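Local coordinates for protein tyrosinase (PDB 6JU8) that probably oxidises L-tyrosine and L-dopa to L-dopaquinone with molecular oxygen at a dinuclear copper centre, a step of melanin biosynthesis, at residues 100-103 / 104-107; 325-328 / 329-332; 423-426 / 427-430. The protein carries 1 engineered substitution. All blocks are in the same frame, centred on the assembly; numbering follows the deposited sequence. Where two conformers were deposited one is given.

Contact 1. Residues 100-103 / 104-107; sequences NYTF and PTWH. With CU (copper (II) ion), chain C.
Phe-103 and His-107 meet across the first turn of helix 103-129, a buried local contact that places a copper ligand beside the type I beta turn leading into the helix. Phe-103 O takes two bonds from the same residue. His-107 N reaches it at 3.3 Å as the ordinary helical bond, and His-107 ND1 at 2.8 Å from the opposite face of the carbonyl plane. The oxygen lies almost in the imidazole plane, at the ring edge, 7° out of it. With ND1 engaged as a donor, the ring's rotation is fixed and NE2 is turned to the copper ion, 2.0 Å away. His-71 and His-98 complete the protein ligands of this ion, as in the type 3 copper proteins, where each copper is held by three histidines, and water 1 also binds it. Phe-103, its CG anti to the backbone N (chi1 159°), brings its ring obliquely against the imidazole, CD1 to His-107 CE1 3.5 Å, the planes inclined at 54°. Trp-106 lays its CE3 over the centre of one face of the His-107 ring, 3.5 Å above it, while the indole NE1 donates to Arg-409 O. Upstream, Thr-102 O receives Trp-106 N at 2.8 Å in a nearly straight bond, and Thr-105 OG1 lies close to the same oxygen but also bonds Ser-426 OG.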
ATOM      1  N   ASN A 100      11.960  17.485  26.289  1.00  9.87           N
ATOM      2  CA  ASN A 100      13.044  18.078  27.074  1.00  9.89           C
ATOM      3  C   ASN A 100      14.145  18.540  26.142  1.00  9.76           C
ATOM      4  O   ASN A 100      14.212  18.108  24.985  1.00  9.91           O
ATOM      5  CB  ASN A 100      13.574  17.082  28.103  1.00 11.72           C
ATOM      6  CG  ASN A 100      14.231  17.729  29.304  1.00 10.62           C
ATOM      7  OD1 ASN A 100      14.310  18.964  29.410  1.00 12.31           O
ATOM      8  ND2 ASN A 100      14.705  16.889  30.213  1.00 14.20           N
ATOM      9  N   TYR A 101      15.040  19.370  26.661  1.00  9.57           N
ATOM     10  CA  TYR A 101      16.069  20.023  25.850  1.00  9.51           C
ATOM     11  C   TYR A 101      17.140  19.080  25.338  1.00  9.35           C
ATOM     12  O   TYR A 101      17.914  19.434  24.452  1.00 10.13           O
ATOM     13  CB  TYR A 101      16.697  21.178  26.651  1.00 10.50           C
ATOM     14  CG  TYR A 101      15.605  22.044  27.236  1.00  9.53           C
ATOM     15  CD1 TYR A 101      14.813  22.814  26.389  1.00 10.63           C
ATOM     16  CD2 TYR A 101      15.352  22.069  28.605  1.00 10.34           C
ATOM     17  CE1 TYR A 101      13.805  23.614  26.905  1.00 11.07           C
ATOM     18  CE2 TYR A 101      14.346  22.864  29.120  1.00 10.66           C
ATOM     19  CZ  TYR A 101      13.572  23.622  28.269  1.00 10.92           C
ATOM     20  OH  TYR A 101      12.552  24.426  28.718  1.00 13.64           O
ATOM     21  N   THR A 102      17.208  17.873  25.895  1.00  9.66           N
ATOM     22  CA  THR A 102      18.075  16.818  25.383  1.00  9.70           C
ATOM     23  C   THR A 102      17.415  16.025  24.263  1.00  8.12           C
ATOM     24  O   THR A 102      18.002  15.056  23.782  1.00 10.01           O
ATOM     25  CB  THR A 102      18.492  15.898  26.556  1.00  9.77           C
ATOM     26  OG1 THR A 102      17.289  15.595  27.284  1.00 11.68           O
ATOM     27  CG2 THR A 102      19.491  16.558  27.502  1.00 12.36           C
ATOM     28  N   PHE A 103      16.230  16.415  23.810  1.00  8.95           N
ATOM     29  CA  PHE A 103      15.626  15.720  22.659  1.00  9.54           C
ATOM     30  C   PHE A 103      16.601  15.628  21.504  1.00  8.81           C
ATOM     31  O   PHE A 103      16.791  14.532  20.946  1.00  8.74           O
ATOM     32  CB  PHE A 103      14.313  16.431  22.285  1.00 10.00           C
ATOM     33  CG  PHE A 103      13.852  16.156  20.876  1.00  8.72           C
ATOM     34  CD1 PHE A 103      13.211  14.948  20.579  1.00  9.71           C
ATOM     35  CD2 PHE A 103      14.083  17.076  19.849  1.00  9.34           C
ATOM     36  CE1 PHE A 103      12.810  14.643  19.293  1.00  9.76           C
ATOM     37  CE2 PHE A 103      13.704  16.756  18.548  1.00  8.68           C
ATOM     38  CZ  PHE A 103      13.100  15.536  18.272  1.00  8.69           C
ATOM     39  N   PRO A 104      17.269  16.682  21.042  1.00  8.17           N
ATOM     40  CA  PRO A 104      18.154  16.496  19.872  1.00  9.55           C
ATOM     41  C   PRO A 104      19.367  15.648  20.178  1.00  8.84           C
ATOM     42  O   PRO A 104      19.863  14.935  19.288  1.00  9.36           O
ATOM     43  CB  PRO A 104      18.580  17.935  19.525  1.00  9.85           C
ATOM     44  CG  PRO A 104      17.499  18.795  20.129  1.00  9.68           C
ATOM     45  CD  PRO A 104      17.143  18.106  21.433  1.00  8.91           C
ATOM     46  N   THR A 105      19.909  15.746  21.410  1.00  9.31           N
ATOM     47  CA  THR A 105      21.174  15.034  21.652  1.00  8.96           C
ATOM     48  C   THR A 105      20.941  13.568  21.947  1.00  9.51           C
ATOM     49  O   THR A 105      21.714  12.698  21.495  1.00  9.32           O
ATOM     50  CB  THR A 105      21.974  15.728  22.772  1.00  9.75           C
ATOM     51  OG1 THR A 105      21.064  15.934  23.856  1.00 10.06           O
ATOM     52  CG2 THR A 105      22.495  17.075  22.274  1.00 11.01           C
ATOM     53  N   TRP A 106      19.853  13.249  22.657  1.00  9.03           N
ATOM     54  CA  TRP A 106      19.528  11.813  22.813  1.00  9.04           C
ATOM     55  C   TRP A 106      19.389  11.179  21.445  1.00  8.66           C
ATOM     56  O   TRP A 106      19.934  10.098  21.162  1.00  9.35           O
ATOM     57  CB  TRP A 106      18.241  11.657  23.666  1.00  9.71           C
ATOM     58  CG  TRP A 106      18.015  10.200  23.977  1.00  8.90           C
ATOM     59  CD1 TRP A 106      18.463   9.547  25.094  1.00  9.85           C
ATOM     60  CD2 TRP A 106      17.325   9.236  23.189  1.00  9.00           C
ATOM     61  NE1 TRP A 106      18.096   8.211  25.056  1.00  9.44           N
ATOM     62  CE2 TRP A 106      17.399   8.009  23.884  1.00 10.02           C
ATOM     63  CE3 TRP A 106      16.666   9.283  21.947  1.00  9.24           C
ATOM     64  CZ2 TRP A 106      16.829   6.835  23.384  1.00  9.94           C
ATOM     65  CZ3 TRP A 106      16.096   8.118  21.461  1.00  8.61           C
ATOM     66  CH2 TRP A 106      16.181   6.900  22.172  1.00 10.53           C
ATOM     67  N   HIS A 107      18.635  11.833  20.541  1.00  8.45           N
ATOM     68  CA  HIS A 107      18.421  11.234  19.226  1.00  8.38           C
ATOM     69  C   HIS A 107      19.673  11.251  18.375  1.00  8.44           C
ATOM     70  O   HIS A 107      19.834  10.334  17.543  1.00  9.26           O
ATOM     71  CB  HIS A 107      17.245  11.926  18.517  1.00  8.83           C
ATOM     72  CG  HIS A 107      15.927  11.553  19.109  1.00  9.40           C
ATOM     73  ND1 HIS A 107      15.353  12.187  20.205  1.00  9.65           N
ATOM     74  CD2 HIS A 107      15.051  10.575  18.782  1.00  9.80           C
ATOM     75  CE1 HIS A 107      14.182  11.616  20.493  1.00  9.81           C
ATOM     76  NE2 HIS A 107      13.978  10.622  19.649  1.00 10.59           N
TER
HETATM   77 CU    CU C 501      12.136   9.884  19.863  0.51 14.86          CU
HETATM   78  O   HOH W   1      11.116  10.299  18.281  1.00 22.12           O

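Contact 2. Residues 325-328 / 329-332. With CU (copper (II) ion), chain D.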
ATOM      1  N   TRP A 325       7.291  31.231  14.324  1.00 16.17           N
ATOM      2  CA  TRP A 325       8.216  30.128  14.043  1.00 13.93           C
ATOM      3  C   TRP A 325       7.881  28.996  15.014  1.00 12.31           C
ATOM      4  O   TRP A 325       7.273  29.225  16.060  1.00 14.81           O
ATOM      5  CB  TRP A 325       9.690  30.535  14.151  1.00 15.46           C
ATOM      6  CG  TRP A 325      10.085  31.005  15.521  1.00 16.24           C
ATOM      7  CD1 TRP A 325      10.008  32.286  15.995  1.00 17.77           C
ATOM      8  CD2 TRP A 325      10.600  30.206  16.590  1.00 16.64           C
ATOM      9  NE1 TRP A 325      10.447  32.336  17.294  1.00 18.84           N
ATOM     10  CE2 TRP A 325      10.812  31.077  17.686  1.00 18.91           C
ATOM     11  CE3 TRP A 325      10.903  28.854  16.763  1.00 18.64           C
ATOM     12  CZ2 TRP A 325      11.314  30.647  18.921  1.00 23.00           C
ATOM     13  CZ3 TRP A 325      11.402  28.427  17.984  1.00 21.84           C
ATOM     14  CH2 TRP A 325      11.604  29.322  19.047  1.00 22.16           C
ATOM     15  N   MET A 326       8.329  27.802  14.661  1.00 11.86           N
ATOM     16  CA  MET A 326       8.057  26.597  15.436  1.00 11.83           C
ATOM     17  C   MET A 326       9.364  25.874  15.743  1.00 10.96           C
ATOM     18  O   MET A 326      10.219  25.771  14.861  1.00 11.64           O
ATOM     19  CB  MET A 326       7.120  25.691  14.630  1.00 13.50           C
ATOM     20  CG  MET A 326       6.764  24.382  15.307  1.00 13.31           C
ATOM     21  SD  MET A 326       5.543  23.473  14.351  1.00 13.50           S
ATOM     22  CE  MET A 326       4.084  24.480  14.551  1.00 15.36           C
ATOM     23  N   ASN A 327       9.545  25.379  16.967  1.00 10.95           N
ATOM     24  CA  ASN A 327      10.794  24.722  17.348  1.00 10.34           C
ATOM     25  C   ASN A 327      11.001  23.381  16.630  1.00  9.13           C
ATOM     26  O   ASN A 327      10.092  22.792  16.041  1.00 10.32           O
ATOM     27  CB  ASN A 327      10.831  24.563  18.871  1.00 12.16           C
ATOM     28  CG  ASN A 327       9.821  23.577  19.389  1.00 10.62           C
ATOM     29  OD1 ASN A 327       9.998  22.374  19.249  1.00 10.97           O
ATOM     30  ND2 ASN A 327       8.744  24.068  20.008  1.00 15.02           N
ATOM     31  N   LEU A 328      12.236  22.876  16.700  1.00  9.07           N
ATOM     32  CA  LEU A 328      12.624  21.650  16.024  1.00  7.93           C
ATOM     33  C   LEU A 328      11.763  20.449  16.413  1.00  9.04           C
ATOM     34  O   LEU A 328      11.309  19.652  15.577  1.00  9.24           O
ATOM     35  CB  LEU A 328      14.076  21.315  16.405  1.00  8.76           C
ATOM     36  CG  LEU A 328      14.624  19.997  15.848  1.00  8.05           C
ATOM     37  CD1 LEU A 328      14.968  20.170  14.371  1.00 10.74           C
ATOM     38  CD2 LEU A 328      15.844  19.560  16.649  1.00 10.53           C
ATOM     39  N   GLU A 329      11.510  20.295  17.720  1.00  8.44           N
ATOM     40  CA  GLU A 329      10.784  19.114  18.181  1.00  8.61           C
ATOM     41  C   GLU A 329       9.332  19.168  17.701  1.00  9.07           C
ATOM     42  O   GLU A 329       8.797  18.138  17.277  1.00  9.10           O
ATOM     43  CB  GLU A 329      10.829  19.029  19.704  1.00 10.30           C
ATOM     44  CG  GLU A 329      10.234  17.740  20.244  1.00 10.53           C
ATOM     45  CD  GLU A 329      10.418  17.559  21.736  1.00 10.09           C
ATOM     46  OE1 GLU A 329      10.812  18.491  22.471  1.00 10.82           O
ATOM     47  OE2 GLU A 329      10.108  16.437  22.186  1.00 11.54           O
ATOM     48  N   ALA A 330       8.711  20.338  17.753  1.00  9.52           N
ATOM     49  CA  ALA A 330       7.328  20.513  17.294  1.00  9.81           C
ATOM     50  C   ALA A 330       7.216  20.202  15.810  1.00  8.91           C
ATOM     51  O   ALA A 330       6.260  19.561  15.353  1.00  9.75           O
ATOM     52  CB  ALA A 330       6.875  21.940  17.622  1.00 11.31           C
ATOM     53  N   ILE A 331       8.146  20.711  14.990  1.00  8.90           N
ATOM     54  CA  ILE A 331       8.102  20.385  13.564  1.00  8.68           C
ATOM     55  C   ILE A 331       8.199  18.871  13.393  1.00  8.64           C
ATOM     56  O   ILE A 331       7.440  18.225  12.669  1.00 10.23           O
ATOM     57  CB  ILE A 331       9.209  21.084  12.758  1.00  8.99           C
ATOM     58  CG1 ILE A 331       9.012  22.611  12.753  1.00 10.14           C
ATOM     59  CG2 ILE A 331       9.273  20.541  11.340  1.00 11.01           C
ATOM     60  CD1 ILE A 331      10.133  23.384  12.083  1.00 11.34           C
ATOM     61  N   HIS A 332       9.189  18.275  14.058  1.00  8.72           N
ATOM     62  CA  HIS A 332       9.418  16.835  14.025  1.00  8.10           C
ATOM     63  C   HIS A 332       8.177  16.047  14.418  1.00  8.68           C
ATOM     64  O   HIS A 332       7.922  14.989  13.824  1.00  8.87           O
ATOM     65  CB  HIS A 332      10.590  16.525  14.958  1.00 11.03           C
ATOM     66  CG  HIS A 332      10.500  15.275  15.772  1.00  9.78           C
ATOM     67  ND1 HIS A 332       9.804  15.190  16.967  1.00 11.13           N
ATOM     68  CD2 HIS A 332      11.079  14.063  15.596  1.00  9.40           C
ATOM     69  CE1 HIS A 332       9.954  13.973  17.469  1.00 11.00           C
ATOM     70  NE2 HIS A 332      10.728  13.246  16.651  1.00 10.19           N
TER
HETATM   71 CU    CU D 502      10.980  11.134  16.173  0.53 10.87          CU
HETATM   72  O   HOH W   1      11.116  10.299  18.281  1.00 22.12           O
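The chain enters helix 328-340 through Asn-327, whose carbonyl O receives Ile-331 N at 3.0 Å, and Leu-328 O takes His-332 N one step further on. Asn-327 is the N-cap: its OD1 accepts from Ala-330 N at 2.8 Å with an N-H...O angle of 164°, though the donor stands above the amide's carbonyl plane, 41° out of it. The side chain turns back over the helix end because CG sits between the backbone N and the carbonyl carbon (chi1 69°). One residue earlier, Met-326 lays its CG against Ala-330 CB at 3.4 Å, tighter than a usual van der Waals contact, and crosses the stem of Ile-331, CG to CG1 3.8 Å. Helix 283-292 adds Met-286 to this apolar patch, touching both Met-326 and Ile-331. Leu-328 points away from residues 329-332 and packs on Ile-379, Leu-382 and Thr-383 of helix 371-389 and on Phe-103. Glu-329 sends its extended chain off the turn, and its carboxylate oxygens are taken by Asn-99 N, Ser-303 OG and Thr-304 N. Its backbone O serves the metal site: His-332 ND1 donates to it at 3.1 Å, on a lone pair and in the imidazole plane. Held there, the imidazole presents NE2 to the second copper ion, 2.2 Å away and shared with water 1. His-336 and His-376 supply its other protein ligands, giving the three-histidine copper site on a helical framework that is characteristic of the tyrosinase central domain.

Contact 3. Residues 423-426 / 427-430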
ATOM      1  N   PHE A 423      27.762   6.576  30.605  1.00 13.65           N
ATOM      2  CA  PHE A 423      26.727   6.979  29.647  1.00 12.83           C
ATOM      3  C   PHE A 423      27.188   8.177  28.828  1.00 13.05           C
ATOM      4  O   PHE A 423      27.894   9.062  29.340  1.00 14.75           O
ATOM      5  CB  PHE A 423      25.440   7.329  30.384  1.00 13.80           C
ATOM      6  CG  PHE A 423      24.704   6.124  30.915  1.00 13.98           C
ATOM      7  CD1 PHE A 423      24.239   5.146  30.032  1.00 13.19           C
ATOM      8  CD2 PHE A 423      24.465   5.976  32.267  1.00 16.77           C
ATOM      9  CE1 PHE A 423      23.536   4.057  30.518  1.00 15.41           C
ATOM     10  CE2 PHE A 423      23.771   4.884  32.741  1.00 20.79           C
ATOM     11  CZ  PHE A 423      23.301   3.907  31.877  1.00 19.21           C
ATOM     12  N   PHE A 424      26.715   8.274  27.591  1.00 13.02           N
ATOM     13  CA  PHE A 424      26.782   9.523  26.840  1.00 12.42           C
ATOM     14  C   PHE A 424      26.143  10.682  27.603  1.00 12.43           C
ATOM     15  O   PHE A 424      25.169  10.519  28.333  1.00 13.94           O
ATOM     16  CB  PHE A 424      26.066   9.387  25.493  1.00 12.97           C
ATOM     17  CG  PHE A 424      26.939   8.892  24.362  1.00 13.63           C
ATOM     18  CD1 PHE A 424      27.168   7.543  24.129  1.00 15.23           C
ATOM     19  CD2 PHE A 424      27.532   9.819  23.513  1.00 14.62           C
ATOM     20  CE1 PHE A 424      27.967   7.120  23.071  1.00 15.79           C
ATOM     21  CE2 PHE A 424      28.344   9.411  22.467  1.00 15.73           C
ATOM     22  CZ  PHE A 424      28.556   8.062  22.258  1.00 17.43           C
ATOM     23  N   ARG A 425      26.703  11.868  27.397  1.00 12.75           N
ATOM     24  CA  ARG A 425      26.157  13.147  27.828  1.00 14.03           C
ATOM     25  C   ARG A 425      26.103  14.069  26.616  1.00 11.95           C
ATOM     26  O   ARG A 425      26.851  13.861  25.659  1.00 12.95           O
ATOM     27  CB  ARG A 425      27.001  13.775  28.953  1.00 17.94           C
ATOM     28  CG  ARG A 425      26.953  12.885  30.194  1.00 22.67           C
ATOM     29  CD  ARG A 425      26.570  13.642  31.441  1.00 27.71           C
ATOM     30  NE  ARG A 425      26.415  12.702  32.556  1.00 28.16           N
ATOM     31  CZ  ARG A 425      27.019  12.885  33.719  1.00 27.55           C
ATOM     32  NH1 ARG A 425      27.778  13.971  33.865  1.00 42.85           N
ATOM     33  NH2 ARG A 425      26.866  12.023  34.710  1.00 33.95           N
ATOM     34  N   SER A 426      25.260  15.087  26.664  1.00 11.16           N
ATOM     35  CA  SER A 426      25.046  15.946  25.513  1.00 10.82           C
ATOM     36  C   SER A 426      26.337  16.587  25.042  1.00 11.22           C
ATOM     37  O   SER A 426      26.574  16.673  23.826  1.00 12.29           O
ATOM     38  CB  SER A 426      24.014  17.030  25.878  1.00 10.93           C
ATOM     39  OG  SER A 426      22.728  16.422  26.032  1.00 11.60           O
ATOM     40  N   ASP A 427      27.213  17.034  25.964  1.00 12.26           N
ATOM     41  CA  ASP A 427      28.441  17.683  25.494  1.00 12.02           C
ATOM     42  C   ASP A 427      29.312  16.733  24.681  1.00 12.51           C
ATOM     43  O   ASP A 427      30.101  17.188  23.849  1.00 14.69           O
ATOM     44  CB  ASP A 427      29.235  18.197  26.694  1.00 15.81           C
ATOM     45  CG  ASP A 427      28.736  19.510  27.234  1.00 17.44           C
ATOM     46  OD1 ASP A 427      28.031  20.240  26.524  1.00 19.23           O
ATOM     47  OD2 ASP A 427      29.081  19.872  28.367  1.00 20.40           O
ATOM     48  N   ASP A 428      29.195  15.421  24.872  1.00 13.24           N
ATOM     49  CA  ASP A 428      29.965  14.439  24.110  1.00 13.98           C
ATOM     50  C   ASP A 428      29.666  14.496  22.617  1.00 14.12           C
ATOM     51  O   ASP A 428      30.536  14.160  21.814  1.00 14.57           O
ATOM     52  CB  ASP A 428      29.711  13.008  24.585  1.00 14.10           C
ATOM     53  CG  ASP A 428      30.107  12.781  26.027  1.00 14.53           C
ATOM     54  OD1 ASP A 428      31.068  13.419  26.508  1.00 23.29           O
ATOM     55  OD2 ASP A 428      29.456  11.961  26.704  1.00 17.22           O
ATOM     56  N   VAL A 429      28.451  14.952  22.279  1.00 12.44           N
ATOM     57  CA  VAL A 429      28.054  14.952  20.869  1.00 12.32           C
ATOM     58  C   VAL A 429      27.768  16.344  20.349  1.00 10.90           C
ATOM     59  O   VAL A 429      27.140  16.502  19.293  1.00 14.19           O
ATOM     60  CB  VAL A 429      26.862  13.999  20.611  1.00 12.39           C
ATOM     61  CG1 VAL A 429      27.272  12.590  21.002  1.00 14.37           C
ATOM     62  CG2 VAL A 429      25.609  14.473  21.354  1.00 14.63           C
ATOM     63  N   LYS A 430      28.227  17.384  21.044  1.00 12.55           N
ATOM     64  CA  LYS A 430      28.065  18.755  20.534  1.00 11.60           C
ATOM     65  C   LYS A 430      28.675  18.885  19.150  1.00 11.45           C
ATOM     66  O   LYS A 430      28.108  19.486  18.228  1.00 13.54           O
ATOM     67  CB  LYS A 430      28.731  19.728  21.522  1.00 13.70           C
ATOM     68  CG  LYS A 430      28.654  21.195  21.104  1.00 15.60           C
ATOM     69  CD  LYS A 430      29.659  22.032  21.885  0.52 18.27           C
ATOM     70  CE  LYS A 430      29.154  22.322  23.288  0.52 20.40           C
ATOM     71  NZ  LYS A 430      30.104  23.194  24.049  0.52 21.59           N
TER
HETATM   72  O   HOH W   2      30.164  10.678  28.831  1.00 19.58           O
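Asp-428 reaches back from a short 3-10 turn to the chain just before it. CB rests 3.2 Å from Arg-425 O and also touches Phe-424 CD2; CG, carried beside the residue's own backbone N and anti to its carbonyl carbon (chi1 -61°), lies 3.5 Å from Arg-425 O. At the tip, OD2 accepts from Arg-425 N at 2.8 Å, the donor coming from above the carboxylate plane, 41° out of it. OD2 also accepts a hydrogen bond from water 2 at 2.6 Å, and that water also donates to Phe-423 O, so it bridges the carboxylate to the end of strand 420-423. Arg-425 O in turn accepts Asp-428 N, closing a reciprocal pair between the two residues, while Ser-426 O receives Val-429 N at 3.0 Å. On the inner side, Val-429 CG1 packs on the Phe-424 ring, 3.7 Å from CE2, and both residues touch Val-109 of helix 103-129. Other polar ends reach outside: Arg-425 NE forms a salt bridge with Asp-407, and Asp-427 one with Lys-404 through OD2, while its OD1 accepts from Trp-394 NE1. Ser-426 OG bonds Thr-105 OG1, attaching the turn to the helix that carries His-107. The arrangement is a 3-10 turn following a beta strand, its side-chain-to-backbone bond spanning three residues and its apolar side packed on a helix.

Overall arrangement
Contacts 1 and 2 are core, each at the start of a helix and each holding one histidine ligand, of a different copper of the pair, and they touch: the Phe-103 ring packs on His-332 and Glu-329, and Pro-104 meets Leu-328. Water 1 binds both coppers. Both contacts fix their imidazole through ND1 to a backbone carbonyl, four residues back in contact 1 and three in contact 2. Contact 3, partly buried, lies about 22 Å from contact 2, centre to centre, without touching it. It joins contact 1 through Ser-426 and Thr-105. Its chemistry combines carboxylate, water and salt bridges on the outer side with apolar packing inside, and no metal ligand.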